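Local structure of ureidoglycolate hydrolase (Arabidopsis thaliana, 4PXE) at residues Y53-L63 / V108-K119; V70-E81 / P125-T135. The protein hydrolyses (S)-ureidoglycolate to glyoxylate, ammonium and carbon dioxide in purine breakdown, working as a manganese-dependent homodimer of the peptidase M20 family. One frame throughout, in Å; residues are numbered along the deposited sequence.

Interaction 1: Y53-L63 / V108-K119; sequences YVKNLMALAGL and VLGAIEAINVLK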
loop_
_atom_site.group_PDB
_atom_site.type_symbol
_atom_site.label_atom_id
_atom_site.label_comp_id
_atom_site.label_asym_id
_atom_site.label_seq_id
_atom_site.Cartn_x
_atom_site.Cartn_y
_atom_site.Cartn_z
ATOM N N TYR A 53 -17.042 -3.703 26.040
ATOM C CA TYR A 53 -16.445 -3.113 27.231
ATOM C C TYR A 53 -17.238 -1.878 27.652
ATOM O O TYR A 53 -17.585 -1.723 28.820
ATOM C CB TYR A 53 -14.980 -2.757 26.944
ATOM C CG TYR A 53 -14.211 -2.196 28.119
ATOM C CD1 TYR A 53 -14.254 -0.840 28.412
ATOM C CD2 TYR A 53 -13.423 -3.013 28.918
ATOM C CE1 TYR A 53 -13.538 -0.312 29.481
ATOM C CE2 TYR A 53 -12.704 -2.495 29.989
ATOM C CZ TYR A 53 -12.771 -1.142 30.260
ATOM O OH TYR A 53 -12.061 -0.618 31.318
ATOM N N VAL A 54 -17.554 -1.017 26.688
ATOM C CA VAL A 54 -18.322 0.191 26.965
ATOM C C VAL A 54 -19.764 -0.105 27.412
ATOM O O VAL A 54 -20.261 0.488 28.370
ATOM C CB VAL A 54 -18.317 1.156 25.749
ATOM C CG1 VAL A 54 -19.278 2.303 25.980
ATOM C CG2 VAL A 54 -16.907 1.692 25.510
ATOM N N LYS A 55 -20.430 -1.027 26.724
ATOM C CA LYS A 55 -21.789 -1.403 27.108
ATOM C C LYS A 55 -21.838 -1.957 28.538
ATOM O O LYS A 55 -22.784 -1.683 29.277
ATOM C CB LYS A 55 -22.391 -2.385 26.095
ATOM C CG LYS A 55 -22.888 -1.687 24.827
ATOM C CD LYS A 55 -23.530 -2.645 23.824
ATOM C CE LYS A 55 -22.489 -3.463 23.076
ATOM N NZ LYS A 55 -23.130 -4.449 22.130
ATOM N N ASN A 56 -20.811 -2.714 28.924
ATOM C CA ASN A 56 -20.702 -3.221 30.290
ATOM C C ASN A 56 -20.614 -2.081 31.302
ATOM O O ASN A 56 -21.317 -2.075 32.318
ATOM C CB ASN A 56 -19.514 -4.180 30.415
ATOM C CG ASN A 56 -19.361 -4.743 31.810
ATOM O OD1 ASN A 56 -18.401 -4.434 32.511
ATOM N ND2 ASN A 56 -20.312 -5.577 32.222
ATOM N N LEU A 57 -19.776 -1.089 31.008
ATOM C CA LEU A 57 -19.685 0.081 31.878
ATOM C C LEU A 57 -20.994 0.869 31.960
ATOM O O LEU A 57 -21.365 1.354 33.026
ATOM C CB LEU A 57 -18.546 1.001 31.429
ATOM C CG LEU A 57 -17.129 0.454 31.579
ATOM C CD1 LEU A 57 -16.123 1.511 31.173
ATOM C CD2 LEU A 57 -16.889 0.009 33.012
ATOM N N MET A 58 -21.696 1.000 30.837
ATOM C CA MET A 58 -22.975 1.696 30.833
ATOM C C MET A 58 -23.986 0.980 31.724
ATOM O O MET A 58 -24.710 1.612 32.490
ATOM C CB MET A 58 -23.534 1.804 29.415
ATOM C CG MET A 58 -22.814 2.797 28.519
ATOM S SD MET A 58 -23.677 2.884 26.936
ATOM C CE MET A 58 -22.784 4.227 26.119
ATOM N N ALA A 59 -24.012 -0.345 31.624
ATOM C CA ALA A 59 -24.928 -1.142 32.437
ATOM C C ALA A 59 -24.563 -1.032 33.912
ATOM O O ALA A 59 -25.449 -0.916 34.767
ATOM C CB ALA A 59 -24.913 -2.590 31.981
ATOM N N LEU A 60 -23.265 -1.054 34.215
ATOM C CA LEU A 60 -22.813 -0.924 35.603
ATOM C C LEU A 60 -23.204 0.427 36.191
ATOM O O LEU A 60 -23.426 0.539 37.389
ATOM C CB LEU A 60 -21.304 -1.127 35.711
ATOM C CG LEU A 60 -20.791 -2.555 35.518
ATOM C CD1 LEU A 60 -19.268 -2.571 35.384
ATOM C CD2 LEU A 60 -21.247 -3.458 36.661
ATOM N N ALA A 61 -23.292 1.443 35.339
ATOM C CA ALA A 61 -23.699 2.783 35.745
ATOM C C ALA A 61 -25.223 2.922 35.840
ATOM O O ALA A 61 -25.741 4.014 36.081
ATOM C CB ALA A 61 -23.136 3.819 34.779
ATOM N N GLY A 62 -25.937 1.819 35.623
ATOM C CA GLY A 62 -27.389 1.815 35.734
ATOM C C GLY A 62 -28.143 2.447 34.573
ATOM O O GLY A 62 -29.305 2.837 34.715
ATOM N N LEU A 63 -27.493 2.551 33.418
ATOM C CA LEU A 63 -28.122 3.184 32.263
ATOM C C LEU A 63 -28.955 2.190 31.456
ATOM O O LEU A 63 -28.602 1.019 31.349
ATOM C CB LEU A 63 -27.057 3.814 31.355
ATOM C CG LEU A 63 -26.136 4.834 32.020
ATOM C CD1 LEU A 63 -25.018 5.237 31.070
ATOM C CD2 LEU A 63 -26.938 6.050 32.425
ATOM N N VAL A 108 -16.255 9.279 25.708
ATOM C CA VAL A 108 -17.141 8.139 25.949
ATOM C C VAL A 108 -16.978 7.636 27.391
ATOM O O VAL A 108 -17.939 7.637 28.183
ATOM C CB VAL A 108 -16.894 6.987 24.949
ATOM C CG1 VAL A 108 -17.767 5.779 25.300
ATOM C CG2 VAL A 108 -17.173 7.438 23.519
ATOM N N LEU A 109 -15.765 7.226 27.752
ATOM C CA LEU A 109 -15.493 6.822 29.132
ATOM C C LEU A 109 -15.697 7.971 30.110
ATOM O O LEU A 109 -16.192 7.772 31.227
ATOM C CB LEU A 109 -14.083 6.245 29.276
ATOM C CG LEU A 109 -13.811 4.976 28.462
ATOM C CD1 LEU A 109 -12.401 4.469 28.681
ATOM C CD2 LEU A 109 -14.803 3.891 28.801
ATOM N N GLY A 110 -15.359 9.181 29.679
ATOM C CA GLY A 110 -15.541 10.351 30.515
ATOM C C GLY A 110 -17.007 10.693 30.712
ATOM O O GLY A 110 -17.394 11.196 31.765
ATOM N N ALA A 111 -17.846 10.403 29.720
ATOM C CA ALA A 111 -19.281 10.646 29.858
ATOM C C ALA A 111 -19.880 9.660 30.851
ATOM O O ALA A 111 -20.734 10.024 31.666
ATOM C CB ALA A 111 -19.987 10.544 28.517
ATOM N N ILE A 112 -19.439 8.413 30.786
ATOM C CA ILE A 112 -19.899 7.406 31.746
ATOM C C ILE A 112 -19.447 7.805 33.152
ATOM O O ILE A 112 -20.232 7.747 34.103
ATOM C CB ILE A 112 -19.423 5.987 31.367
ATOM C CG1 ILE A 112 -19.998 5.594 30.002
ATOM C CG2 ILE A 112 -19.853 4.980 32.437
ATOM C CD1 ILE A 112 -19.452 4.291 29.440
ATOM N N GLU A 113 -18.203 8.257 33.278
ATOM C CA GLU A 113 -17.717 8.729 34.570
ATOM C C GLU A 113 -18.519 9.939 35.056
ATOM O O GLU A 113 -18.789 10.061 36.245
ATOM C CB GLU A 113 -16.210 9.034 34.532
ATOM C CG GLU A 113 -15.628 9.571 35.855
ATOM C CD GLU A 113 -15.677 8.574 37.017
ATOM O OE1 GLU A 113 -15.952 7.370 36.803
ATOM O OE2 GLU A 113 -15.428 9.004 38.169
ATOM N N ALA A 114 -18.937 10.810 34.143
ATOM C CA ALA A 114 -19.773 11.946 34.513
ATOM C C ALA A 114 -21.108 11.507 35.117
ATOM O O ALA A 114 -21.586 12.106 36.093
ATOM C CB ALA A 114 -20.011 12.839 33.301
ATOM N N ILE A 115 -21.706 10.457 34.562
ATOM C CA ILE A 115 -22.934 9.896 35.125
ATOM C C ILE A 115 -22.676 9.380 36.537
ATOM O O ILE A 115 -23.429 9.666 37.471
ATOM C CB ILE A 115 -23.483 8.746 34.256
ATOM C CG1 ILE A 115 -23.980 9.286 32.919
ATOM C CG2 ILE A 115 -24.605 8.015 34.970
ATOM C CD1 ILE A 115 -25.086 10.275 33.028
ATOM N N ASN A 116 -21.605 8.616 36.692
ATOM C CA ASN A 116 -21.246 8.073 37.999
ATOM C C ASN A 116 -20.944 9.158 39.034
ATOM O O ASN A 116 -21.344 9.043 40.199
ATOM C CB ASN A 116 -20.100 7.069 37.854
ATOM C CG ASN A 116 -20.555 5.778 37.177
ATOM O OD1 ASN A 116 -21.664 5.299 37.428
ATOM N ND2 ASN A 116 -19.715 5.220 36.319
ATOM N N VAL A 117 -20.282 10.226 38.598
ATOM C CA VAL A 117 -20.010 11.391 39.434
ATOM C C VAL A 117 -21.317 12.023 39.932
ATOM O O VAL A 117 -21.480 12.293 41.129
ATOM C CB VAL A 117 -19.191 12.453 38.654
ATOM C CG1 VAL A 117 -19.257 13.820 39.334
ATOM C CG2 VAL A 117 -17.735 11.995 38.459
ATOM N N LEU A 118 -22.258 12.242 39.019
ATOM C CA LEU A 118 -23.546 12.834 39.365
ATOM C C LEU A 118 -24.347 11.935 40.305
ATOM O O LEU A 118 -24.990 12.418 41.250
ATOM C CB LEU A 118 -24.348 13.120 38.098
ATOM C CG LEU A 118 -23.864 14.331 37.296
ATOM C CD1 LEU A 118 -24.643 14.433 35.984
ATOM C CD2 LEU A 118 -23.976 15.622 38.111
ATOM N N LYS A 119 -24.303 10.631 40.060
ATOM C CA LYS A 119 -24.992 9.689 40.941
ATOM C C LYS A 119 -24.389 9.690 42.351
ATOM O O LYS A 119 -25.135 9.673 43.335
ATOM C CB LYS A 119 -25.035 8.278 40.338
ATOM C CG LYS A 119 -25.981 8.173 39.148
ATOM C CD LYS A 119 -26.302 6.730 38.777
ATOM C CE LYS A 119 -27.410 6.675 37.721
ATOM N NZ LYS A 119 -27.907 5.290 37.462
HETATM O O HOH W 1 -19.764 2.306 35.098
HETATM O O HOH W 2 -29.679 5.354 35.483
#

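Interaction 2: V70-E81 / P125-T135; sequences VGNIFGKWDGLE and PKRSLEIILFT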
loop_
_atom_site.group_PDB
_atom_site.type_symbol
_atom_site.label_atom_id
_atom_site.label_comp_id
_atom_site.label_asym_id
_atom_site.label_seq_id
_atom_site.Cartn_x
_atom_site.Cartn_y
_atom_site.Cartn_z
ATOM N N VAL A 70 -27.296 0.589 12.930
ATOM C CA VAL A 70 -25.894 0.615 12.505
ATOM C C VAL A 70 -24.918 0.532 13.671
ATOM O O VAL A 70 -23.702 0.571 13.477
ATOM C CB VAL A 70 -25.555 1.864 11.652
ATOM C CG1 VAL A 70 -26.397 1.893 10.376
ATOM C CG2 VAL A 70 -25.732 3.143 12.449
ATOM N N GLY A 71 -25.446 0.436 14.883
ATOM C CA GLY A 71 -24.584 0.221 16.029
ATOM C C GLY A 71 -24.214 1.460 16.817
ATOM O O GLY A 71 -23.280 1.409 17.619
ATOM N N ASN A 72 -24.920 2.567 16.606
ATOM C CA ASN A 72 -24.848 3.645 17.589
ATOM C C ASN A 72 -25.417 3.096 18.885
ATOM O O ASN A 72 -26.452 2.418 18.883
ATOM C CB ASN A 72 -25.634 4.889 17.159
ATOM C CG ASN A 72 -25.094 5.537 15.895
ATOM O OD1 ASN A 72 -23.897 5.812 15.762
ATOM N ND2 ASN A 72 -25.990 5.814 14.963
ATOM N N ILE A 73 -24.738 3.377 19.990
ATOM C CA ILE A 73 -25.102 2.823 21.290
ATOM C C ILE A 73 -25.541 3.949 22.215
ATOM O O ILE A 73 -24.893 4.991 22.272
ATOM C CB ILE A 73 -23.918 2.033 21.882
ATOM C CG1 ILE A 73 -23.628 0.813 20.996
ATOM C CG2 ILE A 73 -24.207 1.584 23.300
ATOM C CD1 ILE A 73 -22.309 0.114 21.264
ATOM N N PHE A 74 -26.652 3.747 22.925
ATOM C CA PHE A 74 -27.252 4.787 23.738
ATOM C C PHE A 74 -27.403 4.277 25.164
ATOM O O PHE A 74 -27.820 3.139 25.369
ATOM C CB PHE A 74 -28.638 5.162 23.188
ATOM C CG PHE A 74 -28.619 5.670 21.767
ATOM C CD1 PHE A 74 -28.603 4.783 20.699
ATOM C CD2 PHE A 74 -28.626 7.031 21.501
ATOM C CE1 PHE A 74 -28.587 5.244 19.387
ATOM C CE2 PHE A 74 -28.612 7.504 20.188
ATOM C CZ PHE A 74 -28.592 6.606 19.134
ATOM N N GLY A 75 -27.053 5.109 26.142
ATOM C CA GLY A 75 -27.197 4.758 27.547
ATOM C C GLY A 75 -27.906 5.866 28.296
ATOM O O GLY A 75 -27.341 6.942 28.508
ATOM N N LYS A 76 -29.152 5.620 28.696
ATOM C CA LYS A 76 -29.971 6.673 29.295
ATOM C C LYS A 76 -30.175 6.551 30.809
ATOM O O LYS A 76 -30.405 5.464 31.336
ATOM C CB LYS A 76 -31.346 6.745 28.610
ATOM C CG LYS A 76 -32.271 7.794 29.205
ATOM C CD LYS A 76 -33.589 7.927 28.456
ATOM C CE LYS A 76 -33.430 8.722 27.172
ATOM N NZ LYS A 76 -34.769 9.040 26.548
ATOM N N TRP A 77 -30.060 7.688 31.485
ATOM C CA TRP A 77 -30.476 7.830 32.874
ATOM C C TRP A 77 -31.808 8.575 32.831
ATOM O O TRP A 77 -31.853 9.754 32.474
ATOM C CB TRP A 77 -29.406 8.617 33.645
ATOM C CG TRP A 77 -29.679 8.898 35.099
ATOM C CD1 TRP A 77 -30.746 8.481 35.843
ATOM C CD2 TRP A 77 -28.862 9.682 35.975
ATOM N NE1 TRP A 77 -30.635 8.952 37.134
ATOM C CE2 TRP A 77 -29.488 9.695 37.239
ATOM C CE3 TRP A 77 -27.658 10.377 35.812
ATOM C CZ2 TRP A 77 -28.952 10.375 38.332
ATOM C CZ3 TRP A 77 -27.127 11.051 36.893
ATOM C CH2 TRP A 77 -27.775 11.049 38.139
ATOM N N ASP A 78 -32.894 7.873 33.164
ATOM C CA ASP A 78 -34.237 8.444 33.078
ATOM C C ASP A 78 -34.436 9.555 34.098
ATOM O O ASP A 78 -34.156 9.380 35.283
ATOM C CB ASP A 78 -35.304 7.373 33.325
ATOM C CG ASP A 78 -35.318 6.299 32.265
ATOM O OD1 ASP A 78 -35.661 5.149 32.615
ATOM O OD2 ASP A 78 -35.004 6.592 31.090
ATOM N N GLY A 79 -34.932 10.694 33.635
ATOM C CA GLY A 79 -35.185 11.820 34.512
ATOM C C GLY A 79 -36.584 11.793 35.108
ATOM O O GLY A 79 -37.386 10.905 34.808
ATOM N N LEU A 80 -36.861 12.784 35.949
ATOM C CA LEU A 80 -38.173 12.955 36.576
ATOM C C LEU A 80 -39.241 13.270 35.538
ATOM O O LEU A 80 -40.419 12.959 35.734
ATOM C CB LEU A 80 -38.117 14.079 37.610
ATOM C CG LEU A 80 -37.333 13.809 38.892
ATOM C CD1 LEU A 80 -37.156 15.092 39.697
ATOM C CD2 LEU A 80 -38.028 12.743 39.720
ATOM N N GLU A 81 -38.826 13.902 34.442
ATOM C CA GLU A 81 -39.724 14.205 33.333
ATOM C C GLU A 81 -39.203 13.581 32.038
ATOM O O GLU A 81 -38.678 14.283 31.163
ATOM C CB GLU A 81 -39.899 15.718 33.191
ATOM C CG GLU A 81 -40.591 16.345 34.401
ATOM C CD GLU A 81 -40.863 17.831 34.231
ATOM O OE1 GLU A 81 -41.168 18.262 33.100
ATOM O OE2 GLU A 81 -40.775 18.567 35.236
ATOM N N PRO A 125 -31.878 14.184 37.969
ATOM C CA PRO A 125 -32.178 14.872 36.706
ATOM C C PRO A 125 -33.674 15.100 36.472
ATOM O O PRO A 125 -34.495 14.256 36.840
ATOM C CB PRO A 125 -31.598 13.926 35.641
ATOM C CG PRO A 125 -31.522 12.600 36.292
ATOM C CD PRO A 125 -31.303 12.847 37.760
ATOM N N LYS A 126 -34.008 16.242 35.875
ATOM C CA LYS A 126 -35.358 16.495 35.390
ATOM C C LYS A 126 -35.466 15.898 33.988
ATOM O O LYS A 126 -36.116 14.871 33.788
ATOM C CB LYS A 126 -35.662 17.991 35.377
ATOM C CG LYS A 126 -37.098 18.300 34.993
ATOM C CD LYS A 126 -37.368 19.790 34.961
ATOM C CE LYS A 126 -36.784 20.421 33.714
ATOM N NZ LYS A 126 -37.202 21.844 33.578
ATOM N N ARG A 127 -34.804 16.525 33.017
ATOM C CA ARG A 127 -34.604 15.894 31.718
ATOM C C ARG A 127 -33.664 14.713 31.863
ATOM O O ARG A 127 -32.692 14.778 32.621
ATOM C CB ARG A 127 -33.973 16.875 30.733
ATOM C CG ARG A 127 -34.852 18.035 30.406
ATOM C CD ARG A 127 -34.201 18.909 29.373
ATOM N NE ARG A 127 -35.123 19.957 28.964
ATOM C CZ ARG A 127 -35.299 21.067 29.652
ATOM N NH1 ARG A 127 -34.609 21.232 30.769
ATOM N NH2 ARG A 127 -36.158 21.994 29.237
ATOM N N SER A 128 -33.941 13.642 31.125
ATOM C CA SER A 128 -33.067 12.481 31.118
ATOM C C SER A 128 -31.707 12.874 30.581
ATOM O O SER A 128 -31.581 13.855 29.843
ATOM C CB SER A 128 -33.650 11.373 30.243
ATOM O OG SER A 128 -34.907 10.955 30.761
ATOM N N LEU A 129 -30.696 12.110 30.970
ATOM C CA LEU A 129 -29.376 12.242 30.372
ATOM C C LEU A 129 -29.104 11.006 29.537
ATOM O O LEU A 129 -29.416 9.891 29.953
ATOM C CB LEU A 129 -28.312 12.399 31.464
ATOM C CG LEU A 129 -28.529 13.521 32.483
ATOM C CD1 LEU A 129 -27.376 13.535 33.471
ATOM C CD2 LEU A 129 -28.675 14.872 31.795
ATOM N N GLU A 130 -28.516 11.190 28.355
ATOM C CA GLU A 130 -28.230 10.041 27.504
ATOM C C GLU A 130 -26.834 10.109 26.899
ATOM O O GLU A 130 -26.468 11.113 26.285
ATOM C CB GLU A 130 -29.295 9.888 26.413
ATOM C CG GLU A 130 -29.204 8.574 25.645
ATOM C CD GLU A 130 -30.480 8.250 24.873
ATOM O OE1 GLU A 130 -30.980 9.128 24.141
ATOM O OE2 GLU A 130 -30.984 7.116 25.013
ATOM N N ILE A 131 -26.075 9.034 27.092
ATOM C CA ILE A 131 -24.738 8.911 26.542
ATOM C C ILE A 131 -24.816 8.201 25.202
ATOM O O ILE A 131 -25.462 7.157 25.075
ATOM C CB ILE A 131 -23.826 8.100 27.467
ATOM C CG1 ILE A 131 -23.755 8.749 28.847
ATOM C CG2 ILE A 131 -22.426 7.976 26.850
ATOM C CD1 ILE A 131 -22.850 8.012 29.794
ATOM N N ILE A 132 -24.146 8.763 24.202
ATOM C CA ILE A 132 -24.101 8.165 22.878
ATOM C C ILE A 132 -22.686 7.712 22.557
ATOM O O ILE A 132 -21.743 8.511 22.592
ATOM C CB ILE A 132 -24.553 9.151 21.780
ATOM C CG1 ILE A 132 -25.948 9.709 22.076
ATOM C CG2 ILE A 132 -24.536 8.465 20.424
ATOM C CD1 ILE A 132 -26.378 10.799 21.123
ATOM N N LEU A 133 -22.534 6.429 22.266
ATOM C CA LEU A 133 -21.318 5.935 21.638
ATOM C C LEU A 133 -21.608 5.872 20.154
ATOM O O LEU A 133 -22.337 4.993 19.698
ATOM C CB LEU A 133 -20.932 4.560 22.186
ATOM C CG LEU A 133 -19.857 3.793 21.406
ATOM C CD1 LEU A 133 -18.606 4.648 21.176
ATOM C CD2 LEU A 133 -19.495 2.502 22.132
ATOM N N PHE A 134 -21.076 6.825 19.396
ATOM C CA PHE A 134 -21.299 6.825 17.954
ATOM C C PHE A 134 -20.626 5.604 17.337
ATOM O O PHE A 134 -19.557 5.183 17.783
ATOM C CB PHE A 134 -20.799 8.134 17.351
ATOM C CG PHE A 134 -21.566 9.331 17.839
ATOM C CD1 PHE A 134 -22.744 9.713 17.216
ATOM C CD2 PHE A 134 -21.137 10.051 18.944
ATOM C CE1 PHE A 134 -23.472 10.799 17.675
ATOM C CE2 PHE A 134 -21.861 11.148 19.406
ATOM C CZ PHE A 134 -23.025 11.522 18.771
ATOM N N THR A 135 -21.269 5.001 16.343
ATOM C CA THR A 135 -20.809 3.713 15.855
ATOM C C THR A 135 -19.406 3.775 15.240
ATOM O O THR A 135 -18.645 2.815 15.308
ATOM C CB THR A 135 -21.831 3.074 14.876
ATOM O OG1 THR A 135 -21.585 1.667 14.792
ATOM C CG2 THR A 135 -21.775 3.718 13.489
HETATM O O HOH W 3 -33.579 9.910 24.062
HETATM O O HOH W 4 -36.368 10.007 28.790
HETATM O O HOH W 5 -36.364 13.866 29.608
HETATM O O HOH W 6 -39.861 21.404 32.709
#

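Interaction 1: Y53-L63 / V108-K119
Ile112 sits in a hollow formed by Val54, Leu57 and Met58 of helix 45-60 and by Ala61 just past its end. The helices run nearly parallel (10°), and the axes of 53-60 and 108-119 approach to 10.1 Å. They pack side by side on one face of the M20 catalytic-domain sheet. The bump is the end of Ile112. Its CG1 lies beside its backbone N (chi1 -62°), which carries CD1 into the hollow, 3.8 Å from Met58 CG. Leu57 CB and Val54 CG1 border the same methyl. The other branch, CG2, faces Ala61 CB. Toward the helix starts, Leu109 CD2 meets Leu57 CD1 at 3.6 Å and lies near the ring plane of Tyr53, at its edge. Val54 and Val108 cross at about a right angle through their CG1 methyls. The small Ala61 lets Asn116 come close, with OD1 3.4 Å from Ala61 CB. A water accepts from Asn116 ND2 and donates to Leu57 O. At the other end, Leu63 CD2 rests on Ile115 CG2. Met58, Leu63, Ile112 and Ile115 also touch Ile131 of strand 129-133, on the sheet they pack against. Helix 45-60 ends in a Schellman motif, with Gly62 at positive phi. Lys119 stretches over this turn; an alanine in its place would probably leave Ala61 O without its charged donor and the water on Gly62 O without its lysine partner. The extended lysine chain brings NZ to Ala61 O at 2.9 Å, tilted 21° from the carbonyl plane. A second water accepts from Lys119 NZ and donates to Gly62 O at 2.7 Å.

Interaction 2: V70-E81 / P125-T135
Trp77 and Pro125 cross at about a right angle, with Pro125 CG set over one face of the indole. This is a CH-pi contact: Pro125 CG is 3.8 Å from the centroid of the five-membered ring and 17° off its normal. Trp77 has CG anti to its backbone N (chi1 178°), which swings the indole along the strand toward Pro125. Leu129 lies beside Trp77 and points the same way; Leu129 CD1 is 3.9 Å from Trp77 CE3. Ile73 and Leu133 pair in like manner through CD1 and CD2. Trp77, Leu129, Ile73 and Leu133 share a sheet face with Ile131, whose partner Gly75 has no side chain. On the other face, Phe74 and Ile132 lie side by side. The Phe74 ring and the Glu130 carboxylate are turned 58° apart. Lys76 crosses Glu130 at a slant, its CE 3.6 Å from Glu130 OE2. Its NZ stays 4.5 Å from Glu130 OE1, too far for a salt bridge. A water joins the two, and Glu130 OE1 also bonds Tyr201 OH. Another water links Lys76 NZ to Ser128 OG, which accepts from Gly79 N at 2.9 Å. At the far end, Asn72 OD1 takes the N-H of Thr135. Thr135 OG1 donates to Val70 O at 2.7 Å and is bonded by Arg51 as well. Six backbone bonds, two in each of the pairs Ile73-Leu133, Gly75-Ile131 and Trp77-Leu129, join the strands. The arrangement is an antiparallel strand pair near the edge of the M20 catalytic-domain sheet, whose strand 129-133 leads toward the substrate-binding and manganese-binding Glu138.

How the interactions relate
Interaction 1 and interaction 2 are two layers of one domain, with centres about 11 Å apart. Their segments alternate along the chain: helix 45-60, strand 73-77, helix 105-120, strand 129-133. The helix pair packs along the strand pair, on the face that carries Ile131 and Trp77. Ile131 CD1 is 3.6 Å from Ile115 CG1, and Trp77 CH2 is 3.5 Å from Lys119 CG. Lys119 also makes a cation-pi contact with Trp77. Strand 129-133 pairs with strand 86-91 too, which leads to the manganese ligand His92. The two contacts thus form a helix-on-sheet core, one end of which, at the side chains of Val108 and Phe134, comes within about 9 Å of a manganese ion.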